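Plasmodium falciparum gamete antigen 27/25 (Plasmodium falciparum, PDB 1N81) is of unknown biochemical function but is essential for sexual development of the malaria parasite, and may act in protein dimerization. Local coordinates at residues Ala46-Val51 with Arg84-Cys89; Gln110-Glu115 with Lys137-Leu142. All coordinates share one frame; numbering follows the deposited sequence.

Contact 1 of 2, residues Ala46-Val51 with Arg84-Cys89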
ATOM      1  N   ALA A  46     -16.096  11.445  -7.317  1.00 36.59           N
ATOM      2  CA  ALA A  46     -14.779  10.830  -7.488  1.00 44.38           C
ATOM      3  C   ALA A  46     -14.342   9.932  -6.311  1.00 44.42           C
ATOM      4  O   ALA A  46     -13.740   8.881  -6.534  1.00 36.53           O
ATOM      5  CB  ALA A  46     -13.749  11.901  -7.713  1.00 37.76           C
ATOM      6  N   LEU A  47     -14.676  10.318  -5.076  1.00 39.94           N
ATOM      7  CA  LEU A  47     -14.275   9.542  -3.908  1.00 37.11           C
ATOM      8  C   LEU A  47     -14.545   8.054  -4.077  1.00 39.75           C
ATOM      9  O   LEU A  47     -13.717   7.217  -3.704  1.00 42.37           O
ATOM     10  CB  LEU A  47     -14.975  10.066  -2.636  1.00 34.34           C
ATOM     11  CG  LEU A  47     -14.563  11.473  -2.209  1.00 43.87           C
ATOM     12  CD1 LEU A  47     -15.355  11.919  -0.955  1.00 46.35           C
ATOM     13  CD2 LEU A  47     -13.065  11.478  -1.930  1.00 35.93           C
ATOM     14  N   LYS A  48     -15.689   7.707  -4.642  1.00 45.99           N
ATOM     15  CA  LYS A  48     -15.972   6.288  -4.825  1.00 48.20           C
ATOM     16  C   LYS A  48     -16.058   5.850  -6.293  1.00 47.87           C
ATOM     17  O   LYS A  48     -16.642   4.818  -6.612  1.00 37.41           O
ATOM     18  CB  LYS A  48     -17.268   5.901  -4.094  1.00 53.37           C
ATOM     19  CG  LYS A  48     -17.094   5.668  -2.596  1.00 56.60           C
ATOM     20  CD  LYS A  48     -18.243   4.826  -2.045  1.00 58.38           C
ATOM     21  CE  LYS A  48     -18.087   4.598  -0.560  1.00 73.42           C
ATOM     22  NZ  LYS A  48     -16.796   3.919  -0.229  1.00 79.21           N
ATOM     23  N   ASP A  49     -15.478   6.630  -7.197  1.00 48.67           N
ATOM     24  CA  ASP A  49     -15.503   6.267  -8.625  1.00 42.85           C
ATOM     25  C   ASP A  49     -14.493   5.153  -8.910  1.00 40.38           C
ATOM     26  O   ASP A  49     -13.368   5.424  -9.342  1.00 39.58           O
ATOM     27  CB  ASP A  49     -15.143   7.477  -9.456  1.00 38.94           C
ATOM     28  CG  ASP A  49     -15.252   7.212 -10.930  1.00 45.93           C
ATOM     29  OD1 ASP A  49     -15.507   6.044 -11.356  1.00 39.57           O
ATOM     30  OD2 ASP A  49     -15.079   8.208 -11.645  1.00 40.88           O
ATOM     31  N   ARG A  50     -14.887   3.902  -8.671  1.00 39.96           N
ATOM     32  CA  ARG A  50     -13.955   2.785  -8.869  1.00 44.73           C
ATOM     33  C   ARG A  50     -13.414   2.672 -10.291  1.00 46.44           C
ATOM     34  O   ARG A  50     -12.259   2.293 -10.505  1.00 51.14           O
ATOM     35  CB  ARG A  50     -14.616   1.454  -8.485  1.00 49.71           C
ATOM     36  CG  ARG A  50     -15.024   1.345  -7.025  1.00 60.66           C
ATOM     37  CD  ARG A  50     -15.746   0.029  -6.767  1.00 67.46           C
ATOM     38  NE  ARG A  50     -14.865  -1.112  -6.987  1.00 71.08           N
ATOM     39  CZ  ARG A  50     -13.879  -1.444  -6.164  1.00 69.17           C
ATOM     40  NH1 ARG A  50     -13.670  -0.713  -5.077  1.00 69.70           N
ATOM     41  NH2 ARG A  50     -13.110  -2.500  -6.427  1.00 60.34           N
ATOM     42  N   VAL A  51     -14.241   3.007 -11.269  1.00 49.31           N
ATOM     43  CA  VAL A  51     -13.805   2.920 -12.653  1.00 44.33           C
ATOM     44  C   VAL A  51     -12.625   3.858 -12.856  1.00 43.55           C
ATOM     45  O   VAL A  51     -11.589   3.436 -13.349  1.00 42.86           O
ATOM     46  CB  VAL A  51     -14.972   3.245 -13.648  1.00 45.49           C
ATOM     47  CG1 VAL A  51     -14.480   3.160 -15.085  1.00 34.64           C
ATOM     48  CG2 VAL A  51     -16.131   2.208 -13.460  1.00 40.92           C
ATOM     49  N   ARG A  84      -8.392   4.928   1.319  1.00 33.76           N
ATOM     50  CA  ARG A  84      -7.442   5.955   1.732  1.00 33.61           C
ATOM     51  C   ARG A  84      -8.021   7.319   1.405  1.00 35.22           C
ATOM     52  O   ARG A  84      -7.806   8.264   2.157  1.00 35.22           O
ATOM     53  CB  ARG A  84      -6.074   5.788   1.044  1.00 37.72           C
ATOM     54  CG  ARG A  84      -5.239   4.596   1.552  1.00 37.40           C
ATOM     55  CD  ARG A  84      -3.838   4.585   0.902  1.00 33.60           C
ATOM     56  NE  ARG A  84      -3.173   3.323   1.204  1.00 36.43           N
ATOM     57  CZ  ARG A  84      -3.173   2.259   0.410  1.00 30.00           C
ATOM     58  NH1 ARG A  84      -3.792   2.291  -0.767  1.00 28.94           N
ATOM     59  NH2 ARG A  84      -2.577   1.152   0.820  1.00 32.55           N
ATOM     60  N   LEU A  85      -8.743   7.426   0.285  1.00 34.15           N
ATOM     61  CA  LEU A  85      -9.345   8.711  -0.097  1.00 37.31           C
ATOM     62  C   LEU A  85     -10.301   9.173   1.018  1.00 37.19           C
ATOM     63  O   LEU A  85     -10.247  10.320   1.475  1.00 40.83           O
ATOM     64  CB  LEU A  85     -10.128   8.571  -1.403  1.00 39.66           C
ATOM     65  CG  LEU A  85      -9.331   8.043  -2.607  1.00 37.17           C
ATOM     66  CD1 LEU A  85     -10.213   8.058  -3.832  1.00 36.56           C
ATOM     67  CD2 LEU A  85      -8.096   8.865  -2.840  1.00 35.60           C
ATOM     68  N   ILE A  86     -11.164   8.261   1.452  1.00 38.77           N
ATOM     69  CA  ILE A  86     -12.133   8.554   2.508  1.00 44.16           C
ATOM     70  C   ILE A  86     -11.447   8.778   3.868  1.00 43.49           C
ATOM     71  O   ILE A  86     -11.873   9.618   4.644  1.00 45.86           O
ATOM     72  CB  ILE A  86     -13.185   7.426   2.583  1.00 39.89           C
ATOM     73  CG1 ILE A  86     -14.097   7.540   1.350  1.00 36.56           C
ATOM     74  CG2 ILE A  86     -13.977   7.505   3.873  1.00 37.56           C
ATOM     75  CD1 ILE A  86     -15.101   6.435   1.225  1.00 50.43           C
ATOM     76  N   SER A  87     -10.355   8.067   4.134  1.00 40.60           N
ATOM     77  CA  SER A  87      -9.648   8.235   5.397  1.00 38.80           C
ATOM     78  C   SER A  87      -8.857   9.550   5.492  1.00 47.86           C
ATOM     79  O   SER A  87      -8.774  10.161   6.564  1.00 43.89           O
ATOM     80  CB  SER A  87      -8.687   7.057   5.601  1.00 37.61           C
ATOM     81  OG  SER A  87      -7.985   7.161   6.830  1.00 35.32           O
ATOM     82  N   TYR A  88      -8.278   9.987   4.372  1.00 38.60           N
ATOM     83  CA  TYR A  88      -7.438  11.191   4.355  1.00 43.41           C
ATOM     84  C   TYR A  88      -8.036  12.455   3.718  1.00 45.24           C
ATOM     85  O   TYR A  88      -7.542  13.564   3.958  1.00 48.78           O
ATOM     86  CB  TYR A  88      -6.125  10.903   3.590  1.00 34.77           C
ATOM     87  CG  TYR A  88      -5.333   9.710   4.065  1.00 33.83           C
ATOM     88  CD1 TYR A  88      -4.504   8.999   3.177  1.00 36.50           C
ATOM     89  CD2 TYR A  88      -5.348   9.320   5.412  1.00 35.07           C
ATOM     90  CE1 TYR A  88      -3.714   7.946   3.613  1.00 35.19           C
ATOM     91  CE2 TYR A  88      -4.551   8.262   5.863  1.00 36.41           C
ATOM     92  CZ  TYR A  88      -3.739   7.580   4.955  1.00 37.27           C
ATOM     93  OH  TYR A  88      -2.973   6.525   5.396  1.00 35.95           O
ATOM     94  N   CYS A  89      -9.067  12.309   2.897  1.00 44.62           N
ATOM     95  CA  CYS A  89      -9.590  13.490   2.197  1.00 49.45           C
ATOM     96  C   CYS A  89     -11.041  13.853   2.447  1.00 48.52           C
ATOM     97  O   CYS A  89     -11.573  14.742   1.789  1.00 54.01           O
ATOM     98  CB  CYS A  89      -9.407  13.293   0.687  1.00 43.01           C
ATOM     99  SG  CYS A  89      -7.700  12.905   0.163  1.00 51.74           S
TER

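Contact 2 of 2, residues Gln110-Glu115 with Lys137-Leu142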
ATOM      1  N   GLN A 110       3.705   2.710   2.911  1.00 33.12           N
ATOM      2  CA  GLN A 110       4.490   1.912   1.968  1.00 35.04           C
ATOM      3  C   GLN A 110       5.770   1.358   2.626  1.00 35.35           C
ATOM      4  O   GLN A 110       6.127   0.173   2.461  1.00 33.00           O
ATOM      5  CB  GLN A 110       4.804   2.706   0.695  1.00 33.74           C
ATOM      6  CG  GLN A 110       5.515   1.854  -0.333  1.00 38.46           C
ATOM      7  CD  GLN A 110       5.665   2.523  -1.673  1.00 36.10           C
ATOM      8  OE1 GLN A 110       5.453   3.718  -1.811  1.00 36.67           O
ATOM      9  NE2 GLN A 110       6.037   1.745  -2.674  1.00 32.13           N
ATOM     10  N   ARG A 111       6.434   2.191   3.420  1.00 32.53           N
ATOM     11  CA  ARG A 111       7.609   1.730   4.142  1.00 38.14           C
ATOM     12  C   ARG A 111       7.308   0.595   5.165  1.00 36.38           C
ATOM     13  O   ARG A 111       8.104  -0.333   5.325  1.00 31.63           O
ATOM     14  CB  ARG A 111       8.233   2.877   4.910  1.00 38.60           C
ATOM     15  CG  ARG A 111       9.403   2.476   5.738  1.00 54.21           C
ATOM     16  CD  ARG A 111      10.551   1.931   4.882  1.00 68.54           C
ATOM     17  NE  ARG A 111      11.837   2.110   5.559  1.00 82.20           N
ATOM     18  CZ  ARG A 111      12.746   3.034   5.234  1.00 76.59           C
ATOM     19  NH1 ARG A 111      12.522   3.868   4.231  1.00 68.24           N
ATOM     20  NH2 ARG A 111      13.885   3.116   5.913  1.00 78.65           N
ATOM     21  N   VAL A 112       6.197   0.681   5.886  1.00 30.08           N
ATOM     22  CA  VAL A 112       5.911  -0.374   6.851  1.00 28.58           C
ATOM     23  C   VAL A 112       5.647  -1.681   6.083  1.00 33.40           C
ATOM     24  O   VAL A 112       6.170  -2.739   6.466  1.00 36.51           O
ATOM     25  CB  VAL A 112       4.742  -0.016   7.772  1.00 33.32           C
ATOM     26  CG1 VAL A 112       4.348  -1.225   8.621  1.00 30.75           C
ATOM     27  CG2 VAL A 112       5.172   1.107   8.692  1.00 37.57           C
ATOM     28  N   ILE A 113       4.903  -1.587   4.973  1.00 34.24           N
ATOM     29  CA  ILE A 113       4.637  -2.756   4.118  1.00 38.21           C
ATOM     30  C   ILE A 113       5.959  -3.425   3.740  1.00 40.27           C
ATOM     31  O   ILE A 113       6.130  -4.638   3.922  1.00 32.82           O
ATOM     32  CB  ILE A 113       3.886  -2.379   2.798  1.00 28.08           C
ATOM     33  CG1 ILE A 113       2.426  -2.049   3.115  1.00 28.39           C
ATOM     34  CG2 ILE A 113       3.967  -3.522   1.799  1.00 31.13           C
ATOM     35  CD1 ILE A 113       1.609  -1.577   1.922  1.00 32.54           C
ATOM     36  N   GLU A 114       6.916  -2.635   3.245  1.00 35.95           N
ATOM     37  CA  GLU A 114       8.198  -3.211   2.845  1.00 32.03           C
ATOM     38  C   GLU A 114       8.955  -3.884   3.964  1.00 30.95           C
ATOM     39  O   GLU A 114       9.428  -5.008   3.813  1.00 38.43           O
ATOM     40  CB  GLU A 114       9.077  -2.164   2.163  1.00 30.94           C
ATOM     41  CG  GLU A 114       8.473  -1.796   0.842  1.00 30.93           C
ATOM     42  CD  GLU A 114       9.334  -0.845   0.055  1.00 40.38           C
ATOM     43  OE1 GLU A 114      10.281  -0.261   0.610  1.00 37.09           O
ATOM     44  OE2 GLU A 114       9.036  -0.677  -1.131  1.00 34.72           O
ATOM     45  N   GLU A 115       9.049  -3.209   5.087  1.00 31.47           N
ATOM     46  CA  GLU A 115       9.762  -3.717   6.248  1.00 38.56           C
ATOM     47  C   GLU A 115       9.129  -5.051   6.706  1.00 51.83           C
ATOM     48  O   GLU A 115       9.817  -6.043   6.990  1.00 48.13           O
ATOM     49  CB  GLU A 115       9.643  -2.667   7.345  1.00 50.14           C
ATOM     50  CG  GLU A 115      10.605  -2.771   8.471  1.00 63.98           C
ATOM     51  CD  GLU A 115      11.996  -2.378   8.068  1.00 60.01           C
ATOM     52  OE1 GLU A 115      12.158  -1.511   7.157  1.00 48.69           O
ATOM     53  OE2 GLU A 115      12.914  -2.944   8.689  1.00 68.69           O
ATOM     54  N   LYS A 137       1.359  -6.010  16.406  1.00 40.54           N
ATOM     55  CA  LYS A 137       2.344  -5.466  17.327  1.00 44.38           C
ATOM     56  C   LYS A 137       3.557  -4.959  16.552  1.00 42.23           C
ATOM     57  O   LYS A 137       4.054  -3.858  16.800  1.00 39.59           O
ATOM     58  CB  LYS A 137       2.784  -6.530  18.323  1.00 48.44           C
ATOM     59  CG  LYS A 137       3.732  -6.021  19.375  1.00 58.54           C
ATOM     60  CD  LYS A 137       3.657  -6.879  20.642  1.00 70.61           C
ATOM     61  CE  LYS A 137       4.258  -6.159  21.843  1.00 71.20           C
ATOM     62  NZ  LYS A 137       5.719  -5.920  21.692  1.00 89.91           N
ATOM     63  N   LEU A 138       4.034  -5.781  15.631  1.00 34.00           N
ATOM     64  CA  LEU A 138       5.180  -5.419  14.801  1.00 37.39           C
ATOM     65  C   LEU A 138       4.780  -4.203  13.960  1.00 40.21           C
ATOM     66  O   LEU A 138       5.531  -3.249  13.837  1.00 35.79           O
ATOM     67  CB  LEU A 138       5.565  -6.588  13.890  1.00 34.28           C
ATOM     68  CG  LEU A 138       6.624  -6.322  12.815  1.00 41.54           C
ATOM     69  CD1 LEU A 138       7.975  -6.017  13.465  1.00 38.47           C
ATOM     70  CD2 LEU A 138       6.746  -7.533  11.914  1.00 36.71           C
ATOM     71  N   ILE A 139       3.574  -4.216  13.410  1.00 41.48           N
ATOM     72  CA  ILE A 139       3.144  -3.085  12.603  1.00 40.05           C
ATOM     73  C   ILE A 139       3.110  -1.781  13.412  1.00 39.95           C
ATOM     74  O   ILE A 139       3.586  -0.735  12.941  1.00 38.10           O
ATOM     75  CB  ILE A 139       1.780  -3.363  11.943  1.00 39.10           C
ATOM     76  CG1 ILE A 139       1.949  -4.484  10.896  1.00 38.92           C
ATOM     77  CG2 ILE A 139       1.245  -2.089  11.262  1.00 35.09           C
ATOM     78  CD1 ILE A 139       0.621  -5.064  10.412  1.00 41.01           C
ATOM     79  N   ARG A 140       2.587  -1.848  14.627  1.00 34.03           N
ATOM     80  CA  ARG A 140       2.494  -0.664  15.466  1.00 43.33           C
ATOM     81  C   ARG A 140       3.881  -0.098  15.736  1.00 47.53           C
ATOM     82  O   ARG A 140       4.077   1.105  15.677  1.00 43.61           O
ATOM     83  CB  ARG A 140       1.811  -0.984  16.799  1.00 44.17           C
ATOM     84  CG  ARG A 140       1.630   0.250  17.734  1.00 38.78           C
ATOM     85  CD  ARG A 140       0.686   1.319  17.150  1.00 49.18           C
ATOM     86  NE  ARG A 140       1.414   2.516  16.730  1.00 45.08           N
ATOM     87  CZ  ARG A 140       0.843   3.622  16.256  1.00 45.72           C
ATOM     88  NH1 ARG A 140      -0.477   3.707  16.142  1.00 49.28           N
ATOM     89  NH2 ARG A 140       1.598   4.645  15.867  1.00 53.45           N
ATOM     90  N   MET A 141       4.843  -0.968  16.028  1.00 44.12           N
ATOM     91  CA  MET A 141       6.195  -0.498  16.284  1.00 39.68           C
ATOM     92  C   MET A 141       6.842   0.076  15.047  1.00 38.03           C
ATOM     93  O   MET A 141       7.473   1.137  15.115  1.00 35.25           O
ATOM     94  CB  MET A 141       7.051  -1.616  16.887  1.00 39.03           C
ATOM     95  CG  MET A 141       6.703  -1.856  18.346  1.00 44.13           C
ATOM     96  SD  MET A 141       7.811  -3.039  19.136  1.00 57.07           S
ATOM     97  CE  MET A 141       6.993  -4.500  18.755  1.00 44.75           C
ATOM     98  N   LEU A 142       6.718  -0.600  13.909  1.00 37.90           N
ATOM     99  CA  LEU A 142       7.292  -0.031  12.696  1.00 41.06           C
ATOM    100  C   LEU A 142       6.639   1.337  12.394  1.00 44.04           C
ATOM    101  O   LEU A 142       7.327   2.277  11.948  1.00 42.14           O
ATOM    102  CB  LEU A 142       7.140  -0.986  11.511  1.00 35.97           C
ATOM    103  CG  LEU A 142       8.012  -2.249  11.559  1.00 43.10           C
ATOM    104  CD1 LEU A 142       7.570  -3.200  10.449  1.00 41.36           C
ATOM    105  CD2 LEU A 142       9.503  -1.897  11.382  1.00 32.17           C
TER

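Contact 1 of 2, residues Ala46-Val51 with Arg84-Cys89
The flat group in this contact is the backbone carbonyl of L47, which L85 meets with a methyl: CD1 of L85 lies 3.6 Å from O of L47. The methyl approaches from beyond the oxygen, at about 119° to the C-O bond, and stands somewhat off the carbonyl plane. The same oxygen is hydrogen-bonded to OG of S82, one turn earlier on helix 71-89, so that a hydroxyl and a methyl of one helix both come up to it. Beside this, the end of the L47 side chain nears the helix, and its CD2 rests 4.2 Å from CB of L85. No hydrogen bond joins the two segments. At the solvent side K48 runs out extended until its last torsion (chi4 -58°) turns the ammonium back, bringing NZ to 3.4 Å from CD1 of I86, a charged tip against a methyl. The chain then turns sharply: N of D49 is hydrogen-bonded to O of A46 at 2.9 Å, and D49, at the centre of an inverse gamma turn, is the N-cap of helix 50-63, its side chain capping a backbone N, OD2 also hydrogen-bonded to OG of S52. Residues 46-51 are thus the corner between helices 42-47 and 50-63, laid against the last part of helix 71-89. Helix 13-35 joins them through Y29, which touches L85 and D49, while Y88 and R84 face helices 96-122 and 156-173.

Contact 2 of 2, residues Gln110-Glu115 with Lys137-Leu142
L142 packs on V112 and E115 where helices 96-122 and 136-150 cross within an all-helical fold, the local axes of 110-115 and 137-142 lying 132° apart in direction and 10.0 Å apart at closest. The leucine starts between the two methyls of the valine: its CB is 4.0 Å from both CG1 and CG2 of V112. One bond further, CG of L142 lies 4.1 Å from CG of E115. At the tip the chain forks over the aliphatic part of the glutamate, with CD1 of L142 3.6 Å from CG of E115 and CD2 of L142 tighter still, 3.2 Å from that same carbon. One turn earlier on the same helix, I139 adds a smaller touch, its CG2 standing 4.2 Å from CG1 of V112 with the two side chains at about a right angle. The valine is buried deeper, where F143, Y146 and I166 also touch it. E115 thus offers its methylenes to the leucine. Its chain bends at chi2 (72°), and the carboxylate finds its partner on helix 136-150, one turn beyond L142: OE1 of E115 is hydrogen-bonded to OH of Y146, while NE of R111 makes a long salt bridge of 4.0 Å to the same oxygen.

Contacts 1 and 2 join different helices and lie on opposite sides of the chain's centre, their own centres 23 Å apart, and neither is wholly buried. Contact 1, the farther out, sets the corner between two helices against one face of a third helix and grades from buried leucines to an exposed lysine; a backbone carbonyl takes part in it. Contact 2 joins two crossing helices, mainly through side chains, with a glutamate that is apolar toward its leucine and polar beyond. The link between them runs through helices 71-89 and 96-122, successive in the chain: R84 bridges to E109, just before residues 110-115, and F23 of helix 13-35 touches R84, Q110 and I113.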